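Local coordinates for protein (endonuclease) (Salmonella typhimurium, PDB 1BYR) that is an endonuclease of the phospholipase D-like family, a mixed alpha/beta protein assembled from two chains, at residues S36-A48 with A69-I82. Residues are numbered along the deposited sequence; the frame is centred on the assembly and turned at random.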
loop_
_atom_site.group_PDB
_atom_site.type_symbol
_atom_site.label_atom_id
_atom_site.label_comp_id
_atom_site.label_asym_id
_atom_site.label_seq_id
_atom_site.Cartn_x
_atom_site.Cartn_y
_atom_site.Cartn_z
ATOM N N SER A 36 -4.176 8.420 7.119
ATOM C CA SER A 36 -3.642 9.712 7.551
ATOM C C SER A 36 -3.580 10.668 6.354
ATOM O O SER A 36 -2.899 10.392 5.371
ATOM C CB SER A 36 -2.256 9.518 8.127
ATOM O OG SER A 36 -2.280 8.430 9.001
ATOM N N PHE A 37 -4.271 11.804 6.466
ATOM C CA PHE A 37 -4.380 12.801 5.401
ATOM C C PHE A 37 -3.791 14.127 5.906
ATOM O O PHE A 37 -4.519 14.954 6.455
ATOM C CB PHE A 37 -5.882 12.923 5.092
ATOM C CG PHE A 37 -6.226 13.750 3.887
ATOM C CD1 PHE A 37 -5.947 13.302 2.603
ATOM C CD2 PHE A 37 -6.896 14.963 4.040
ATOM C CE1 PHE A 37 -6.341 14.042 1.482
ATOM C CE2 PHE A 37 -7.291 15.710 2.929
ATOM C CZ PHE A 37 -7.009 15.252 1.653
ATOM N N THR A 38 -2.489 14.341 5.703
ATOM C CA THR A 38 -1.839 15.558 6.222
ATOM C C THR A 38 -0.785 16.312 5.384
ATOM O O THR A 38 -0.545 17.496 5.636
ATOM C CB THR A 38 -1.146 15.277 7.594
ATOM O OG1 THR A 38 -0.048 14.379 7.391
ATOM C CG2 THR A 38 -2.108 14.642 8.587
ATOM N N ALA A 39 -0.153 15.655 4.418
ATOM C CA ALA A 39 0.904 16.301 3.628
ATOM C C ALA A 39 0.527 17.583 2.879
ATOM O O ALA A 39 -0.221 17.547 1.899
ATOM C CB ALA A 39 1.506 15.292 2.651
ATOM N N PRO A 40 1.067 18.739 3.312
ATOM C CA PRO A 40 0.743 20.007 2.642
ATOM C C PRO A 40 0.959 19.976 1.124
ATOM O O PRO A 40 0.140 20.492 0.376
ATOM C CB PRO A 40 1.640 21.029 3.347
ATOM C CG PRO A 40 1.878 20.432 4.699
ATOM C CD PRO A 40 1.989 18.947 4.444
ATOM N N ASP A 41 2.058 19.365 0.682
ATOM C CA ASP A 41 2.379 19.260 -0.740
ATOM C C ASP A 41 1.272 18.544 -1.529
ATOM O O ASP A 41 0.926 18.948 -2.645
ATOM C CB ASP A 41 3.692 18.510 -0.915
ATOM C CG ASP A 41 3.574 17.047 -0.555
ATOM O OD1 ASP A 41 3.356 16.740 0.635
ATOM O OD2 ASP A 41 3.694 16.202 -1.466
ATOM N N ILE A 42 0.729 17.476 -0.945
ATOM C CA ILE A 42 -0.347 16.702 -1.559
ATOM C C ILE A 42 -1.622 17.557 -1.648
ATOM O O ILE A 42 -2.328 17.559 -2.676
ATOM C CB ILE A 42 -0.656 15.413 -0.718
ATOM C CG1 ILE A 42 0.600 14.534 -0.637
ATOM C CG2 ILE A 42 -1.794 14.602 -1.360
ATOM C CD1 ILE A 42 1.070 14.017 -1.968
ATOM N N MET A 43 -1.931 18.277 -0.572
ATOM C CA MET A 43 -3.119 19.138 -0.546
ATOM C C MET A 43 -3.028 20.242 -1.591
ATOM O O MET A 43 -3.991 20.503 -2.313
ATOM C CB MET A 43 -3.300 19.754 0.842
ATOM C CG MET A 43 -3.269 18.719 1.986
ATOM S SD MET A 43 -4.408 17.309 1.747
ATOM C CE MET A 43 -3.546 16.029 2.762
ATOM N N LYS A 44 -1.870 20.880 -1.693
ATOM C CA LYS A 44 -1.676 21.948 -2.665
ATOM C C LYS A 44 -1.890 21.434 -4.063
ATOM O O LYS A 44 -2.483 22.123 -4.906
ATOM C CB LYS A 44 -0.273 22.521 -2.557
ATOM C CG LYS A 44 -0.105 23.478 -1.393
ATOM C CD LYS A 44 1.319 23.968 -1.313
ATOM C CE LYS A 44 1.713 24.194 0.119
ATOM N NZ LYS A 44 2.643 25.347 0.180
ATOM N N ALA A 45 -1.402 20.221 -4.321
ATOM C CA ALA A 45 -1.553 19.600 -5.631
ATOM C C ALA A 45 -3.016 19.256 -5.946
ATOM O O ALA A 45 -3.471 19.438 -7.075
ATOM C CB ALA A 45 -0.676 18.332 -5.728
ATOM N N LEU A 46 -3.754 18.765 -4.953
ATOM C CA LEU A 46 -5.154 18.419 -5.153
ATOM C C LEU A 46 -5.974 19.671 -5.478
ATOM O O LEU A 46 -6.787 19.671 -6.405
ATOM C CB LEU A 46 -5.722 17.713 -3.912
ATOM C CG LEU A 46 -5.183 16.297 -3.666
ATOM C CD1 LEU A 46 -5.407 15.896 -2.198
ATOM C CD2 LEU A 46 -5.861 15.323 -4.618
ATOM N N VAL A 47 -5.748 20.749 -4.732
ATOM C CA VAL A 47 -6.477 21.986 -4.993
ATOM C C VAL A 47 -6.059 22.603 -6.330
ATOM O O VAL A 47 -6.865 23.261 -6.992
ATOM C CB VAL A 47 -6.286 23.006 -3.844
ATOM C CG1 VAL A 47 -6.432 22.311 -2.492
ATOM C CG2 VAL A 47 -4.941 23.665 -3.960
ATOM N N ALA A 48 -4.816 22.392 -6.748
ATOM C CA ALA A 48 -4.397 22.920 -8.048
ATOM C C ALA A 48 -5.154 22.145 -9.119
ATOM O O ALA A 48 -5.482 22.684 -10.178
ATOM C CB ALA A 48 -2.900 22.764 -8.255
ATOM N N ALA A 69 -2.643 18.628 12.200
ATOM C CA ALA A 69 -2.267 18.652 10.795
ATOM C C ALA A 69 -3.410 18.111 9.926
ATOM O O ALA A 69 -3.677 18.631 8.828
ATOM C CB ALA A 69 -1.001 17.841 10.587
ATOM N N SER A 70 -4.100 17.082 10.421
ATOM C CA SER A 70 -5.219 16.507 9.683
ATOM C C SER A 70 -6.297 17.573 9.493
ATOM O O SER A 70 -6.801 17.771 8.384
ATOM C CB SER A 70 -5.812 15.301 10.424
ATOM O OG SER A 70 -4.939 14.192 10.338
ATOM N N ILE A 71 -6.642 18.266 10.572
ATOM C CA ILE A 71 -7.662 19.310 10.499
ATOM C C ILE A 71 -7.285 20.448 9.530
ATOM O O ILE A 71 -8.117 20.915 8.745
ATOM C CB ILE A 71 -7.963 19.857 11.910
ATOM C CG1 ILE A 71 -8.744 18.784 12.685
ATOM C CG2 ILE A 71 -8.751 21.157 11.818
ATOM C CD1 ILE A 71 -8.772 19.007 14.180
ATOM N N ALA A 72 -6.026 20.876 9.568
ATOM C CA ALA A 72 -5.542 21.921 8.671
ATOM C C ALA A 72 -5.736 21.500 7.205
ATOM O O ALA A 72 -6.213 22.286 6.391
ATOM C CB ALA A 72 -4.061 22.198 8.946
ATOM N N ALA A 73 -5.397 20.260 6.869
ATOM C CA ALA A 73 -5.555 19.788 5.493
ATOM C C ALA A 73 -7.016 19.651 5.101
ATOM O O ALA A 73 -7.417 20.032 4.000
ATOM C CB ALA A 73 -4.837 18.441 5.310
ATOM N N MET A 74 -7.814 19.085 5.998
ATOM C CA MET A 74 -9.237 18.912 5.746
ATOM C C MET A 74 -9.888 20.273 5.539
ATOM O O MET A 74 -10.698 20.432 4.628
ATOM C CB MET A 74 -9.905 18.162 6.914
ATOM C CG MET A 74 -9.423 16.688 7.084
ATOM S SD MET A 74 -9.618 16.007 8.770
ATOM C CE MET A 74 -11.359 15.658 8.806
ATOM N N ASN A 75 -9.524 21.264 6.359
ATOM C CA ASN A 75 -10.091 22.614 6.224
ATOM C C ASN A 75 -9.633 23.238 4.902
ATOM O O ASN A 75 -10.425 23.818 4.153
ATOM C CB ASN A 75 -9.662 23.519 7.391
ATOM C CG ASN A 75 -10.467 23.272 8.658
ATOM O OD1 ASN A 75 -10.082 23.701 9.751
ATOM N ND2 ASN A 75 -11.583 22.588 8.520
ATOM N N TYR A 76 -8.342 23.116 4.620
ATOM C CA TYR A 76 -7.781 23.631 3.378
ATOM C C TYR A 76 -8.516 23.027 2.174
ATOM O O TYR A 76 -8.912 23.736 1.254
ATOM C CB TYR A 76 -6.292 23.286 3.314
ATOM C CG TYR A 76 -5.612 23.742 2.056
ATOM C CD1 TYR A 76 -5.529 25.091 1.738
ATOM C CD2 TYR A 76 -5.053 22.827 1.179
ATOM C CE1 TYR A 76 -4.907 25.511 0.574
ATOM C CE2 TYR A 76 -4.434 23.234 0.027
ATOM C CZ TYR A 76 -4.362 24.574 -0.276
ATOM O OH TYR A 76 -3.747 24.973 -1.440
ATOM N N ILE A 77 -8.723 21.715 2.198
ATOM C CA ILE A 77 -9.401 21.024 1.110
ATOM C C ILE A 77 -10.881 21.429 0.953
ATOM O O ILE A 77 -11.331 21.727 -0.164
ATOM C CB ILE A 77 -9.288 19.480 1.290
ATOM C CG1 ILE A 77 -7.826 19.060 1.173
ATOM C CG2 ILE A 77 -10.132 18.754 0.265
ATOM C CD1 ILE A 77 -7.248 19.202 -0.217
ATOM N N ALA A 78 -11.640 21.448 2.047
ATOM C CA ALA A 78 -13.044 21.831 1.960
ATOM C C ALA A 78 -13.218 23.286 1.477
ATOM O O ALA A 78 -14.101 23.574 0.673
ATOM C CB ALA A 78 -13.726 21.645 3.308
ATOM N N ASN A 79 -12.367 24.190 1.966
ATOM C CA ASN A 79 -12.414 25.603 1.583
ATOM C C ASN A 79 -12.267 25.802 0.078
ATOM O O ASN A 79 -12.680 26.829 -0.458
ATOM C CB ASN A 79 -11.317 26.391 2.300
ATOM C CG ASN A 79 -11.601 26.567 3.772
ATOM O OD1 ASN A 79 -12.754 26.662 4.192
ATOM N ND2 ASN A 79 -10.553 26.610 4.572
ATOM N N SER A 80 -11.670 24.819 -0.595
ATOM C CA SER A 80 -11.471 24.873 -2.043
ATOM C C SER A 80 -12.645 24.320 -2.848
ATOM O O SER A 80 -12.597 24.295 -4.069
ATOM C CB SER A 80 -10.210 24.108 -2.435
ATOM O OG SER A 80 -9.078 24.692 -1.833
ATOM N N GLY A 81 -13.691 23.866 -2.173
ATOM C CA GLY A 81 -14.834 23.339 -2.895
ATOM C C GLY A 81 -14.675 21.878 -3.288
ATOM O O GLY A 81 -15.456 21.363 -4.081
ATOM N N ILE A 82 -13.666 21.202 -2.743
ATOM C CA ILE A 82 -13.461 19.789 -3.052
ATOM C C ILE A 82 -14.306 18.954 -2.104
ATOM O O ILE A 82 -14.111 18.997 -0.888
ATOM C CB ILE A 82 -11.980 19.341 -2.854
ATOM C CG1 ILE A 82 -11.131 19.762 -4.051
ATOM C CG2 ILE A 82 -11.907 17.813 -2.703
ATOM C CD1 ILE A 82 -9.630 19.794 -3.741
HETATM O O HOH W 1 -1.688 19.519 6.747
#
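Helices 40-48 and 69-79 run side by side in the same direction, their axes 10.0 Å apart and only 8° from parallel. The loop leading into the first helix touches the start of the second, Thr38 CA coming within 4.9 Å of Ser70 CA. There a water donates to both Thr38 O and Ala69 O, joining two carbonyls that cannot bond each other. Ala73, with its small CB, lets Met43 in close: Met43 CG lies 3.7 Å from Ala73 CB. The thioether chain, flexible enough to bend at chi2 (-52°), brings Met43 CE 3.4 Å above the plane of the Phe37 ring, over its centre, while Ile77 CG1 meets the edge of the same ring, 3.8 Å from Phe37 CE2. Phe37 O is buried here with no polar partner in the model. Farther along, chi1 of Tyr76 (179°) carries its ring across towards the other helix, and the ring's edge meets Met43 CB. Branched Val47 divides its methyls: CG1 packs against Tyr76 CE2 (3.3 Å), Ile77 CD1 and Ser80 OG, CG2 against Tyr76 OH. After the Schellman turn at Gly81, whose positive phi suits glycine, Ile82 CD1 returns to lie 3.9 Å from Leu46 O. Phe37 and Ile82 also touch strand 55-61; the two helices link parallel neighbours 29-34, 55-61 and 84-87 in consecutive beta-alpha-beta crossovers of the PLD-like fold.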